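Local structure of agarase (6XJ9) at residues V61-K66 / I188-Q193; E403-Q408 / L422-T427; N557-L562 / L584-I589. The protein probably hydrolyses agarose, the galactan of red algal cell walls, as a family 50 glycoside hydrolase of a marine bacterium. All blocks are in the same frame, centred on the assembly; numbering follows the deposited sequence.

Overall arrangement
Following the chain from its N terminus, contact 1 (61-66 with 188-193) comes first, closing a loop of 121 residues rich in strands, within the CBM-like domain. Contact 2 (403-408 with 422-427) closes a short loop between the successive helices 397-406 and 413-428. Contact 3 (557-562 with 584-589) brings the end of helix 553-560 against the start of helix 584-609. The three loops follow in series, so none nests in or crosses another. No two contacts touch: the centres of contacts 2 and 3 lie about 59 Å apart, on opposite sides of the chain's centre, and contact 1 is about 43 and 38 Å from them, centre to centre.

Contact 1 of 3, residues V61-K66 / I188-Q193; sequences VQFQSK and IAISVQ
Phe63 and Val192 meet through a CH-pi contact. CG2 of Val192 sits 3.5 Å from the centroid of the Phe63 ring and only 9° off its normal, so one methyl is centred over the aromatic face. With CG2 anti to its own carbonyl carbon, Val192 sends this methyl to the ring and keeps CG1 for another partner. The other face of the ring is backed nearer its rim by CG1 of Val61, which lies 3.6 Å above the plane; a flat, wide residue suits this place between two branched aliphatic ones.

Apolar contact extends the pairing along both chains. Toward Ile190 the ring presents its outer end, with Phe63 CZ 4.3 Å from Ile190 CG2. Beyond the strand, in the turn centred on Gln64, CB of Ser65 packs 3.6 Å from CG1 of Val192, so the valine's two methyls engage two different residues.

A carbonyl oxygen makes a contact of another kind: Ile190 O lies near the ring plane at its C-H edge, 3.8 Å from Phe63 CE1. Polar bonds lie beside the apolar seam. Ser65 OG is hydrogen-bonded to the backbone O of His197, which lets a small hydroxyl residue be buried beside a valine. On the other side of strand 185-193, Gln193 NE2 donates to Ser191 OG (2.9 Å).

Were Phe63 replaced by an alanine, the Val192 methyl would probably lose the face it rests on, and Val61 its aromatic neighbour. Strand 58-63 pairs with 199-210, whereas 185-193 pairs with 70-75 and 103-111; no hydrogen bond joins the two segments, so the contact rests on dispersion and shape, consistent with facing layers of a beta-sandwich in the CBM-like domain.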
ATOM      1  N   VAL A  61      16.302   5.930  20.968  1.00 28.28           N
ATOM      2  CA  VAL A  61      17.528   5.418  20.385  1.00 27.96           C
ATOM      3  C   VAL A  61      17.530   5.844  18.922  1.00 28.46           C
ATOM      4  O   VAL A  61      16.606   5.484  18.190  1.00 29.08           O
ATOM      5  CB  VAL A  61      17.586   3.884  20.523  1.00 27.60           C
ATOM      6  CG1 VAL A  61      18.888   3.312  19.978  1.00 26.34           C
ATOM      7  CG2 VAL A  61      17.342   3.409  21.953  1.00 27.46           C
ATOM      8  N   GLN A  62      18.520   6.660  18.535  1.00 28.50           N
ATOM      9  CA  GLN A  62      18.746   7.021  17.138  1.00 28.28           C
ATOM     10  C   GLN A  62      19.944   6.240  16.608  1.00 26.20           C
ATOM     11  O   GLN A  62      21.090   6.603  16.863  1.00 24.91           O
ATOM     12  CB  GLN A  62      18.961   8.526  16.989  1.00 31.30           C
ATOM     13  CG  GLN A  62      17.664   9.322  17.027  1.00 36.61           C
ATOM     14  CD  GLN A  62      17.848  10.726  17.545  1.00 38.88           C
ATOM     15  OE1 GLN A  62      18.956  11.258  17.576  1.00 43.83           O
ATOM     16  NE2 GLN A  62      16.752  11.338  17.965  1.00 41.22           N
ATOM     17  N   PHE A  63      19.653   5.138  15.906  1.00 24.96           N
ATOM     18  CA  PHE A  63      20.672   4.283  15.322  1.00 24.47           C
ATOM     19  C   PHE A  63      21.292   5.010  14.135  1.00 23.62           C
ATOM     20  O   PHE A  63      20.582   5.474  13.252  1.00 22.06           O
ATOM     21  CB  PHE A  63      20.066   2.964  14.824  1.00 24.33           C
ATOM     22  CG  PHE A  63      19.449   2.077  15.879  1.00 24.81           C
ATOM     23  CD1 PHE A  63      20.232   1.190  16.609  1.00 24.57           C
ATOM     24  CD2 PHE A  63      18.083   2.112  16.124  1.00 23.28           C
ATOM     25  CE1 PHE A  63      19.661   0.371  17.576  1.00 25.54           C
ATOM     26  CE2 PHE A  63      17.513   1.295  17.089  1.00 25.53           C
ATOM     27  CZ  PHE A  63      18.302   0.422  17.811  1.00 26.25           C
ATOM     28  N   GLN A  64      22.622   5.120  14.128  1.00 24.18           N
ATOM     29  CA  GLN A  64      23.291   5.845  13.060  1.00 26.87           C
ATOM     30  C   GLN A  64      23.586   4.848  11.942  1.00 26.46           C
ATOM     31  O   GLN A  64      24.736   4.642  11.565  1.00 26.16           O
ATOM     32  CB  GLN A  64      24.532   6.566  13.599  1.00 29.67           C
ATOM     33  CG  GLN A  64      24.234   7.527  14.747  1.00 32.14           C
ATOM     34  CD  GLN A  64      25.490   8.103  15.358  1.00 36.65           C
ATOM     35  OE1 GLN A  64      26.456   7.397  15.646  1.00 38.44           O
ATOM     36  NE2 GLN A  64      25.485   9.411  15.564  1.00 40.44           N
ATOM     37  N   SER A  65      22.508   4.255  11.410  1.00 25.28           N
ATOM     38  CA  SER A  65      22.567   3.073  10.567  1.00 24.61           C
ATOM     39  C   SER A  65      22.789   3.432   9.097  1.00 24.77           C
ATOM     40  O   SER A  65      23.117   2.556   8.298  1.00 26.52           O
ATOM     41  CB  SER A  65      21.337   2.209  10.767  1.00 23.11           C
ATOM     42  OG  SER A  65      20.159   3.002  10.758  1.00 21.65           O
ATOM     43  N   LYS A  66      22.626   4.712   8.745  1.00 25.32           N
ATOM     44  CA  LYS A  66      22.977   5.165   7.407  1.00 26.44           C
ATOM     45  C   LYS A  66      24.479   5.015   7.182  1.00 25.52           C
ATOM     46  O   LYS A  66      24.901   4.531   6.138  1.00 23.69           O
ATOM     47  CB  LYS A  66      22.545   6.611   7.144  1.00 28.95           C
ATOM     48  CG  LYS A  66      22.650   7.068   5.689  1.00 29.75           C
ATOM     49  CD  LYS A  66      22.092   8.457   5.468  1.00 33.69           C
ATOM     50  CE  LYS A  66      21.816   8.806   4.019  1.00 35.11           C
ATOM     51  NZ  LYS A  66      23.067   8.958   3.239  1.00 40.53           N
ATOM     52  N   ILE A 188      21.705  -8.462  26.640  1.00 33.43           N
ATOM     53  CA  ILE A 188      20.624  -8.371  25.665  1.00 32.93           C
ATOM     54  C   ILE A 188      21.005  -7.259  24.693  1.00 31.33           C
ATOM     55  O   ILE A 188      21.219  -6.128  25.125  1.00 30.45           O
ATOM     56  CB  ILE A 188      19.283  -8.043  26.356  1.00 33.30           C
ATOM     57  CG1 ILE A 188      18.757  -9.211  27.194  1.00 35.08           C
ATOM     58  CG2 ILE A 188      18.241  -7.563  25.348  1.00 35.11           C
ATOM     59  CD1 ILE A 188      17.615  -8.831  28.122  1.00 32.98           C
ATOM     60  N   ALA A 189      21.105  -7.586  23.395  1.00 28.52           N
ATOM     61  CA  ALA A 189      21.466  -6.597  22.385  1.00 27.07           C
ATOM     62  C   ALA A 189      20.304  -6.371  21.413  1.00 25.28           C
ATOM     63  O   ALA A 189      19.738  -7.319  20.883  1.00 24.32           O
ATOM     64  CB  ALA A 189      22.711  -7.048  21.651  1.00 26.35           C
ATOM     65  N   ILE A 190      19.979  -5.098  21.159  1.00 24.38           N
ATOM     66  CA  ILE A 190      19.054  -4.724  20.101  1.00 23.34           C
ATOM     67  C   ILE A 190      19.866  -4.003  19.031  1.00 22.92           C
ATOM     68  O   ILE A 190      20.419  -2.945  19.318  1.00 20.91           O
ATOM     69  CB  ILE A 190      17.917  -3.823  20.642  1.00 24.22           C
ATOM     70  CG1 ILE A 190      17.086  -4.499  21.741  1.00 25.16           C
ATOM     71  CG2 ILE A 190      17.043  -3.281  19.509  1.00 25.04           C
ATOM     72  CD1 ILE A 190      16.307  -5.721  21.289  1.00 26.74           C
ATOM     73  N   SER A 191      19.926  -4.574  17.809  1.00 23.16           N
ATOM     74  CA  SER A 191      20.741  -4.000  16.744  1.00 24.06           C
ATOM     75  C   SER A 191      19.940  -3.722  15.470  1.00 23.61           C
ATOM     76  O   SER A 191      18.876  -4.303  15.241  1.00 24.00           O
ATOM     77  CB  SER A 191      21.976  -4.832  16.449  1.00 24.98           C
ATOM     78  OG  SER A 191      21.632  -6.119  15.954  1.00 26.16           O
ATOM     79  N   VAL A 192      20.483  -2.803  14.658  1.00 22.86           N
ATOM     80  CA  VAL A 192      20.032  -2.514  13.304  1.00 21.03           C
ATOM     81  C   VAL A 192      21.192  -2.829  12.358  1.00 22.93           C
ATOM     82  O   VAL A 192      22.335  -2.485  12.658  1.00 22.48           O
ATOM     83  CB  VAL A 192      19.548  -1.055  13.211  1.00 21.08           C
ATOM     84  CG1 VAL A 192      19.313  -0.596  11.779  1.00 19.96           C
ATOM     85  CG2 VAL A 192      18.297  -0.837  14.059  1.00 19.39           C
ATOM     86  N   GLN A 193      20.896  -3.521  11.243  1.00 21.27           N
ATOM     87  CA  GLN A 193      21.932  -4.154  10.439  1.00 21.50           C
ATOM     88  C   GLN A 193      21.696  -3.889   8.954  1.00 20.48           C
ATOM     89  O   GLN A 193      20.592  -4.090   8.447  1.00 20.30           O
ATOM     90  CB  GLN A 193      22.000  -5.655  10.737  1.00 21.79           C
ATOM     91  CG  GLN A 193      22.443  -5.960  12.165  1.00 21.36           C
ATOM     92  CD  GLN A 193      22.533  -7.435  12.470  1.00 22.31           C
ATOM     93  OE1 GLN A 193      22.624  -8.278  11.577  1.00 20.59           O
ATOM     94  NE2 GLN A 193      22.483  -7.756  13.752  1.00 20.85           N
TER

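Contact 2 of 3, residues E403-Q408 / L422-T427; sequences ERKYGQ and LDRMIT
Arg424 alone makes the approach from helix 413-428, meeting Lys405 and Tyr406, which come from the opposite direction at the end of helix 397-406. Just before it in the chain, Asp423 pairs its carboxylate with Lys446. Arg424 is extended from CG to NE, and Lys405 is extended beyond CG; together with Tyr406 these long side chains bridge the 15.0 Å between the CA atoms of Tyr406 and Asp423, the nearest across the segments, which is why long residues suit these places. Arg424 NH2 lies 4.0 Å from Lys405 NZ and also 4.0 Å from Tyr406 OH, which stands over one face of the guanidinium; neither is a hydrogen bond. The Tyr406 ring and Arg424 guanidinium planes are 76° apart. Lys405 lays its CG over the centre of the Tyr406 ring, 3.9 Å above the plane.

Shared acidic partners bring these groups together: Asp741 takes salt bridges from Lys405 NZ and Arg424 NH1 and a hydrogen bond with Tyr406 OH, and Glu251 pairs with Arg424 NE. Three residues after Arg424, Thr427 OG1 donates to Asp423 O (2.7 Å) from above the carbonyl plane, and that oxygen also receives the helical bond from Thr427 N. The arrangement is typical of a buried charge cluster, in which Asp741, shortly before helix 745-763 and outside both segments, links two consecutive helices.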
ATOM      1  N   GLU A 403      -4.363 -26.031 -11.121  1.00 24.94           N
ATOM      2  CA  GLU A 403      -5.269 -26.914 -11.837  1.00 25.90           C
ATOM      3  C   GLU A 403      -6.712 -26.482 -11.590  1.00 26.29           C
ATOM      4  O   GLU A 403      -7.529 -26.511 -12.508  1.00 25.16           O
ATOM      5  CB  GLU A 403      -5.043 -28.370 -11.442  1.00 27.16           C
ATOM      6  CG  GLU A 403      -5.900 -29.325 -12.255  1.00 29.58           C
ATOM      7  CD  GLU A 403      -5.611 -30.794 -12.018  1.00 29.83           C
ATOM      8  OE1 GLU A 403      -4.913 -31.109 -11.039  1.00 29.09           O
ATOM      9  OE2 GLU A 403      -6.087 -31.617 -12.819  1.00 31.01           O
ATOM     10  N   ARG A 404      -7.008 -26.050 -10.356  1.00 25.89           N
ATOM     11  CA  ARG A 404      -8.328 -25.520 -10.044  1.00 26.75           C
ATOM     12  C   ARG A 404      -8.598 -24.286 -10.907  1.00 26.14           C
ATOM     13  O   ARG A 404      -9.712 -24.089 -11.390  1.00 26.61           O
ATOM     14  CB  ARG A 404      -8.441 -25.194  -8.548  1.00 28.31           C
ATOM     15  CG  ARG A 404      -8.711 -26.402  -7.658  1.00 30.38           C
ATOM     16  CD  ARG A 404      -9.194 -26.018  -6.267  1.00 32.93           C
ATOM     17  NE  ARG A 404      -8.050 -25.907  -5.392  1.00 35.71           N
ATOM     18  CZ  ARG A 404      -7.880 -26.490  -4.206  1.00 36.39           C
ATOM     19  NH1 ARG A 404      -8.826 -27.236  -3.652  1.00 34.64           N
ATOM     20  NH2 ARG A 404      -6.745 -26.287  -3.561  1.00 32.58           N
ATOM     21  N   LYS A 405      -7.557 -23.473 -11.113  1.00 23.91           N
ATOM     22  CA  LYS A 405      -7.714 -22.149 -11.692  1.00 24.66           C
ATOM     23  C   LYS A 405      -7.709 -22.229 -13.218  1.00 24.46           C
ATOM     24  O   LYS A 405      -8.460 -21.504 -13.870  1.00 24.85           O
ATOM     25  CB  LYS A 405      -6.600 -21.210 -11.211  1.00 22.05           C
ATOM     26  CG  LYS A 405      -6.738 -19.753 -11.626  1.00 23.22           C
ATOM     27  CD  LYS A 405      -5.715 -18.891 -10.908  1.00 23.18           C
ATOM     28  CE  LYS A 405      -5.746 -17.433 -11.308  1.00 22.94           C
ATOM     29  NZ  LYS A 405      -4.772 -16.658 -10.499  1.00 20.20           N
ATOM     30  N   TYR A 406      -6.838 -23.088 -13.757  1.00 24.43           N
ATOM     31  CA  TYR A 406      -6.485 -23.058 -15.169  1.00 25.55           C
ATOM     32  C   TYR A 406      -6.744 -24.412 -15.819  1.00 25.21           C
ATOM     33  O   TYR A 406      -6.462 -24.604 -17.000  1.00 26.96           O
ATOM     34  CB  TYR A 406      -4.986 -22.785 -15.332  1.00 24.51           C
ATOM     35  CG  TYR A 406      -4.489 -21.435 -14.870  1.00 23.37           C
ATOM     36  CD1 TYR A 406      -4.841 -20.274 -15.534  1.00 22.90           C
ATOM     37  CD2 TYR A 406      -3.614 -21.324 -13.798  1.00 23.61           C
ATOM     38  CE1 TYR A 406      -4.375 -19.032 -15.124  1.00 23.33           C
ATOM     39  CE2 TYR A 406      -3.131 -20.089 -13.379  1.00 23.33           C
ATOM     40  CZ  TYR A 406      -3.507 -18.939 -14.047  1.00 23.27           C
ATOM     41  OH  TYR A 406      -3.039 -17.718 -13.646  1.00 22.65           O
ATOM     42  N   GLY A 407      -7.234 -25.370 -15.035  1.00 26.84           N
ATOM     43  CA  GLY A 407      -7.304 -26.739 -15.527  1.00 30.31           C
ATOM     44  C   GLY A 407      -8.733 -27.210 -15.798  1.00 33.27           C
ATOM     45  O   GLY A 407      -8.951 -28.408 -15.970  1.00 34.17           O
ATOM     46  N   GLN A 408      -9.690 -26.269 -15.818  1.00 35.27           N
ATOM     47  CA  GLN A 408     -11.095 -26.587 -16.036  1.00 40.48           C
ATOM     48  C   GLN A 408     -11.234 -27.227 -17.411  1.00 40.34           C
ATOM     49  O   GLN A 408     -10.589 -26.785 -18.356  1.00 39.68           O
ATOM     50  CB  GLN A 408     -11.967 -25.328 -16.081  1.00 40.80           C
ATOM     51  CG  GLN A 408     -11.864 -24.437 -14.854  1.00 45.19           C
ATOM     52  CD  GLN A 408     -10.804 -23.375 -15.021  1.00 47.54           C
ATOM     53  OE1 GLN A 408      -9.733 -23.610 -15.582  1.00 44.65           O
ATOM     54  NE2 GLN A 408     -11.101 -22.185 -14.530  1.00 49.60           N
ATOM     55  N   LEU A 422       4.754 -15.607 -18.423  1.00 20.60           N
ATOM     56  CA  LEU A 422       5.477 -14.766 -19.373  1.00 20.00           C
ATOM     57  C   LEU A 422       4.806 -13.401 -19.497  1.00 19.69           C
ATOM     58  O   LEU A 422       5.474 -12.372 -19.438  1.00 19.94           O
ATOM     59  CB  LEU A 422       5.575 -15.465 -20.736  1.00 18.85           C
ATOM     60  CG  LEU A 422       6.456 -16.714 -20.765  1.00 19.60           C
ATOM     61  CD1 LEU A 422       6.261 -17.506 -22.053  1.00 18.96           C
ATOM     62  CD2 LEU A 422       7.933 -16.357 -20.566  1.00 18.95           C
ATOM     63  N   ASP A 423       3.475 -13.402 -19.648  1.00 20.28           N
ATOM     64  CA  ASP A 423       2.712 -12.169 -19.765  1.00 19.61           C
ATOM     65  C   ASP A 423       2.853 -11.310 -18.508  1.00 19.13           C
ATOM     66  O   ASP A 423       2.971 -10.086 -18.605  1.00 19.98           O
ATOM     67  CB  ASP A 423       1.260 -12.441 -20.173  1.00 20.67           C
ATOM     68  CG  ASP A 423       1.137 -12.918 -21.612  1.00 21.93           C
ATOM     69  OD1 ASP A 423       2.178 -13.058 -22.273  1.00 21.47           O
ATOM     70  OD2 ASP A 423       0.004 -13.136 -22.057  1.00 21.21           O
ATOM     71  N   ARG A 424       2.820 -11.945 -17.330  1.00 18.73           N
ATOM     72  CA  ARG A 424       2.986 -11.217 -16.077  1.00 18.55           C
ATOM     73  C   ARG A 424       4.328 -10.492 -16.071  1.00 18.87           C
ATOM     74  O   ARG A 424       4.387  -9.313 -15.729  1.00 19.44           O
ATOM     75  CB  ARG A 424       2.899 -12.144 -14.859  1.00 18.16           C
ATOM     76  CG  ARG A 424       1.477 -12.449 -14.411  1.00 18.19           C
ATOM     77  CD  ARG A 424       1.410 -13.694 -13.540  1.00 19.81           C
ATOM     78  NE  ARG A 424       0.133 -13.827 -12.844  1.00 20.07           N
ATOM     79  CZ  ARG A 424      -0.143 -14.807 -11.986  1.00 20.60           C
ATOM     80  NH1 ARG A 424       0.764 -15.732 -11.727  1.00 20.29           N
ATOM     81  NH2 ARG A 424      -1.322 -14.855 -11.392  1.00 20.75           N
ATOM     82  N   MET A 425       5.398 -11.202 -16.448  1.00 18.67           N
ATOM     83  CA  MET A 425       6.714 -10.586 -16.472  1.00 19.24           C
ATOM     84  C   MET A 425       6.730  -9.399 -17.436  1.00 19.84           C
ATOM     85  O   MET A 425       7.290  -8.351 -17.117  1.00 19.93           O
ATOM     86  CB  MET A 425       7.811 -11.594 -16.836  1.00 19.41           C
ATOM     87  CG  MET A 425       7.895 -12.763 -15.871  1.00 19.05           C
ATOM     88  SD  MET A 425       7.933 -12.210 -14.146  1.00 20.78           S
ATOM     89  CE  MET A 425       7.268 -13.660 -13.330  1.00 19.46           C
ATOM     90  N   ILE A 426       6.083  -9.549 -18.602  1.00 21.13           N
ATOM     91  CA  ILE A 426       5.992  -8.441 -19.543  1.00 22.16           C
ATOM     92  C   ILE A 426       5.271  -7.284 -18.857  1.00 21.96           C
ATOM     93  O   ILE A 426       5.756  -6.153 -18.880  1.00 23.13           O
ATOM     94  CB  ILE A 426       5.243  -8.833 -20.845  1.00 22.89           C
ATOM     95  CG1 ILE A 426       5.902  -9.964 -21.647  1.00 23.95           C
ATOM     96  CG2 ILE A 426       4.960  -7.599 -21.697  1.00 22.15           C
ATOM     97  CD1 ILE A 426       7.338  -9.718 -22.042  1.00 26.15           C
ATOM     98  N   THR A 427       4.104  -7.575 -18.265  1.00 22.05           N
ATOM     99  CA  THR A 427       3.217  -6.534 -17.766  1.00 22.27           C
ATOM    100  C   THR A 427       3.878  -5.813 -16.590  1.00 22.95           C
ATOM    101  O   THR A 427       3.743  -4.599 -16.434  1.00 23.17           O
ATOM    102  CB  THR A 427       1.866  -7.121 -17.335  1.00 22.22           C
ATOM    103  OG1 THR A 427       1.374  -7.971 -18.369  1.00 23.04           O
ATOM    104  CG2 THR A 427       0.829  -6.066 -17.018  1.00 24.43           C
TER

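Contact 3 of 3, residues N557-L562 / L584-I589; sequences NKVWHL and LVDFSI
Trp560 and Asp586 are joined by a short, nearly straight hydrogen bond, NE1 to OD2 at 2.7 Å with an N-H...O angle of 169°. The oxygen lies in the plane of the indole and is approached on its anti side, slightly out of the carboxylate plane. Trp560 CG stands anti to its carbonyl carbon (chi1 -69°), which helps bring the N-H to Asp586, since the CA-CB bond does not itself point at the other helix. A tryptophan suits this place because it pairs a single N-H donor with a broad apolar surface.

That surface is used by Phe587, the next residue of the same helix. Its edge points at the face of the Trp560 six-membered ring in a T-shaped stack, with centroids 5.7 Å apart and planes at 86°; Phe587 CE1 comes to 4.2 Å from Trp560 CH2, near the rim. Leu529 of helix 523-529 touches both rings.

The carboxylate has further partners in helix 537-550: Tyr550 OH bonds to OD2 and Lys549 pairs with OD1. Buried negative charge is thus met by an indole N-H, a hydroxyl and an ammonium group, which would probably favour the ionised form, while the perpendicular rings add apolar contact.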
ATOM      1  N   ASN A 557      59.155 -22.918   7.732  1.00 38.62           N
ATOM      2  CA  ASN A 557      59.190 -23.179   9.165  1.00 40.03           C
ATOM      3  C   ASN A 557      59.357 -21.871   9.931  1.00 40.79           C
ATOM      4  O   ASN A 557      58.789 -21.707  11.010  1.00 39.17           O
ATOM      5  CB  ASN A 557      60.327 -24.125   9.559  1.00 41.66           C
ATOM      6  CG  ASN A 557      60.011 -25.592   9.350  1.00 40.98           C
ATOM      7  OD1 ASN A 557      58.862 -26.021   9.470  1.00 37.79           O
ATOM      8  ND2 ASN A 557      61.037 -26.370   9.042  1.00 40.38           N
ATOM      9  N   LYS A 558      60.148 -20.953   9.355  1.00 41.69           N
ATOM     10  CA  LYS A 558      60.403 -19.657   9.961  1.00 42.76           C
ATOM     11  C   LYS A 558      59.133 -18.812   9.912  1.00 40.49           C
ATOM     12  O   LYS A 558      58.738 -18.213  10.909  1.00 39.22           O
ATOM     13  CB  LYS A 558      61.546 -18.936   9.240  1.00 47.14           C
ATOM     14  CG  LYS A 558      62.935 -19.524   9.446  1.00 50.81           C
ATOM     15  CD  LYS A 558      64.041 -18.714   8.791  1.00 53.32           C
ATOM     16  CE  LYS A 558      64.401 -17.461   9.563  1.00 55.55           C
ATOM     17  NZ  LYS A 558      65.592 -16.793   8.988  1.00 57.66           N
ATOM     18  N   VAL A 559      58.494 -18.771   8.739  1.00 40.25           N
ATOM     19  CA  VAL A 559      57.376 -17.864   8.538  1.00 37.29           C
ATOM     20  C   VAL A 559      56.163 -18.383   9.308  1.00 34.80           C
ATOM     21  O   VAL A 559      55.522 -17.624  10.025  1.00 33.25           O
ATOM     22  CB  VAL A 559      57.099 -17.601   7.041  1.00 39.49           C
ATOM     23  CG1 VAL A 559      55.916 -16.663   6.830  1.00 37.08           C
ATOM     24  CG2 VAL A 559      58.325 -17.032   6.343  1.00 38.28           C
ATOM     25  N   TRP A 560      55.914 -19.697   9.214  1.00 34.36           N
ATOM     26  CA  TRP A 560      54.722 -20.329   9.764  1.00 32.18           C
ATOM     27  C   TRP A 560      54.900 -20.674  11.247  1.00 34.09           C
ATOM     28  O   TRP A 560      53.928 -21.054  11.907  1.00 35.51           O
ATOM     29  CB  TRP A 560      54.337 -21.571   8.938  1.00 29.18           C
ATOM     30  CG  TRP A 560      53.825 -21.326   7.545  1.00 28.43           C
ATOM     31  CD1 TRP A 560      54.066 -20.247   6.743  1.00 27.28           C
ATOM     32  CD2 TRP A 560      52.991 -22.214   6.770  1.00 25.75           C
ATOM     33  NE1 TRP A 560      53.438 -20.395   5.532  1.00 26.09           N
ATOM     34  CE2 TRP A 560      52.779 -21.598   5.516  1.00 26.94           C
ATOM     35  CE3 TRP A 560      52.402 -23.461   7.010  1.00 26.01           C
ATOM     36  CZ2 TRP A 560      51.993 -22.185   4.520  1.00 25.17           C
ATOM     37  CZ3 TRP A 560      51.644 -24.052   6.019  1.00 24.35           C
ATOM     38  CH2 TRP A 560      51.440 -23.417   4.792  1.00 25.39           C
ATOM     39  N   HIS A 561      56.133 -20.522  11.752  0.50 34.56           N
ATOM     40  CA  HIS A 561      56.530 -20.853  13.116  0.50 35.02           C
ATOM     41  C   HIS A 561      56.318 -22.340  13.389  0.50 34.40           C
ATOM     42  O   HIS A 561      55.686 -22.711  14.373  0.50 34.50           O
ATOM     43  CB  HIS A 561      55.853 -19.940  14.150  0.50 35.71           C
ATOM     44  CG  HIS A 561      56.631 -19.783  15.415  0.50 36.76           C
ATOM     45  ND1 HIS A 561      57.925 -19.290  15.434  0.50 37.17           N
ATOM     46  CD2 HIS A 561      56.305 -20.032  16.703  0.50 37.07           C
ATOM     47  CE1 HIS A 561      58.364 -19.250  16.676  0.50 36.75           C
ATOM     48  NE2 HIS A 561      57.389 -19.703  17.473  0.50 37.11           N
ATOM     49  N   LEU A 562      56.856 -23.176  12.497  1.00 34.98           N
ATOM     50  CA  LEU A 562      56.765 -24.618  12.624  1.00 36.47           C
ATOM     51  C   LEU A 562      58.170 -25.208  12.666  1.00 39.21           C
ATOM     52  O   LEU A 562      59.155 -24.484  12.549  1.00 37.91           O
ATOM     53  CB  LEU A 562      55.958 -25.170  11.444  1.00 35.92           C
ATOM     54  CG  LEU A 562      54.488 -24.748  11.420  1.00 34.37           C
ATOM     55  CD1 LEU A 562      53.805 -25.209  10.142  1.00 32.17           C
ATOM     56  CD2 LEU A 562      53.758 -25.266  12.649  1.00 33.51           C
ATOM     57  N   LEU A 584      49.619 -15.935   6.860  1.00 27.25           N
ATOM     58  CA  LEU A 584      48.324 -15.595   6.276  1.00 26.86           C
ATOM     59  C   LEU A 584      48.495 -15.130   4.828  1.00 27.70           C
ATOM     60  O   LEU A 584      47.564 -15.211   4.027  1.00 24.21           O
ATOM     61  CB  LEU A 584      47.594 -14.563   7.150  1.00 26.23           C
ATOM     62  CG  LEU A 584      47.064 -15.065   8.498  1.00 27.40           C
ATOM     63  CD1 LEU A 584      46.222 -13.999   9.186  1.00 27.25           C
ATOM     64  CD2 LEU A 584      46.248 -16.354   8.355  1.00 27.61           C
ATOM     65  N   VAL A 585      49.712 -14.697   4.473  1.00 28.03           N
ATOM     66  CA  VAL A 585      49.972 -14.273   3.103  1.00 28.69           C
ATOM     67  C   VAL A 585      49.950 -15.513   2.206  1.00 28.49           C
ATOM     68  O   VAL A 585      49.404 -15.484   1.100  1.00 28.48           O
ATOM     69  CB  VAL A 585      51.263 -13.429   2.970  1.00 28.88           C
ATOM     70  CG1 VAL A 585      51.750 -13.334   1.532  1.00 29.14           C
ATOM     71  CG2 VAL A 585      51.089 -12.032   3.550  1.00 28.65           C
ATOM     72  N   ASP A 586      50.491 -16.616   2.730  1.00 26.45           N
ATOM     73  CA  ASP A 586      50.486 -17.906   2.060  1.00 26.35           C
ATOM     74  C   ASP A 586      49.074 -18.500   2.021  1.00 25.70           C
ATOM     75  O   ASP A 586      48.696 -19.113   1.022  1.00 25.48           O
ATOM     76  CB  ASP A 586      51.514 -18.848   2.696  1.00 27.90           C
ATOM     77  CG  ASP A 586      52.913 -18.247   2.685  1.00 30.45           C
ATOM     78  OD1 ASP A 586      53.252 -17.621   1.679  1.00 34.36           O
ATOM     79  OD2 ASP A 586      53.627 -18.362   3.700  1.00 30.09           O
ATOM     80  N   PHE A 587      48.311 -18.335   3.111  1.00 24.00           N
ATOM     81  CA  PHE A 587      46.934 -18.813   3.182  1.00 23.57           C
ATOM     82  C   PHE A 587      46.117 -18.175   2.062  1.00 22.70           C
ATOM     83  O   PHE A 587      45.282 -18.823   1.435  1.00 21.21           O
ATOM     84  CB  PHE A 587      46.336 -18.570   4.574  1.00 24.43           C
ATOM     85  CG  PHE A 587      46.769 -19.543   5.651  1.00 24.18           C
ATOM     86  CD1 PHE A 587      47.926 -20.300   5.524  1.00 24.17           C
ATOM     87  CD2 PHE A 587      46.007 -19.711   6.802  1.00 25.57           C
ATOM     88  CE1 PHE A 587      48.313 -21.195   6.514  1.00 22.04           C
ATOM     89  CE2 PHE A 587      46.407 -20.583   7.807  1.00 24.71           C
ATOM     90  CZ  PHE A 587      47.555 -21.336   7.655  1.00 22.81           C
ATOM     91  N   SER A 588      46.402 -16.895   1.812  1.00 23.41           N
ATOM     92  CA  SER A 588      45.752 -16.110   0.778  1.00 22.79           C
ATOM     93  C   SER A 588      46.113 -16.627  -0.614  1.00 21.50           C
ATOM     94  O   SER A 588      45.254 -16.681  -1.490  1.00 20.26           O
ATOM     95  CB  SER A 588      46.111 -14.668   0.947  1.00 23.54           C
ATOM     96  OG  SER A 588      45.083 -13.852   0.419  1.00 27.58           O
ATOM     97  N   ILE A 589      47.386 -16.998  -0.803  1.00 20.13           N
ATOM     98  CA  ILE A 589      47.893 -17.523  -2.066  1.00 20.55           C
ATOM     99  C   ILE A 589      47.214 -18.861  -2.354  1.00 20.90           C
ATOM    100  O   ILE A 589      46.775 -19.111  -3.481  1.00 20.64           O
ATOM    101  CB  ILE A 589      49.437 -17.637  -2.025  1.00 20.57           C
ATOM    102  CG1 ILE A 589      50.109 -16.271  -2.231  1.00 22.52           C
ATOM    103  CG2 ILE A 589      49.957 -18.670  -3.014  1.00 19.45           C
ATOM    104  CD1 ILE A 589      51.610 -16.264  -1.972  1.00 23.36           C
TER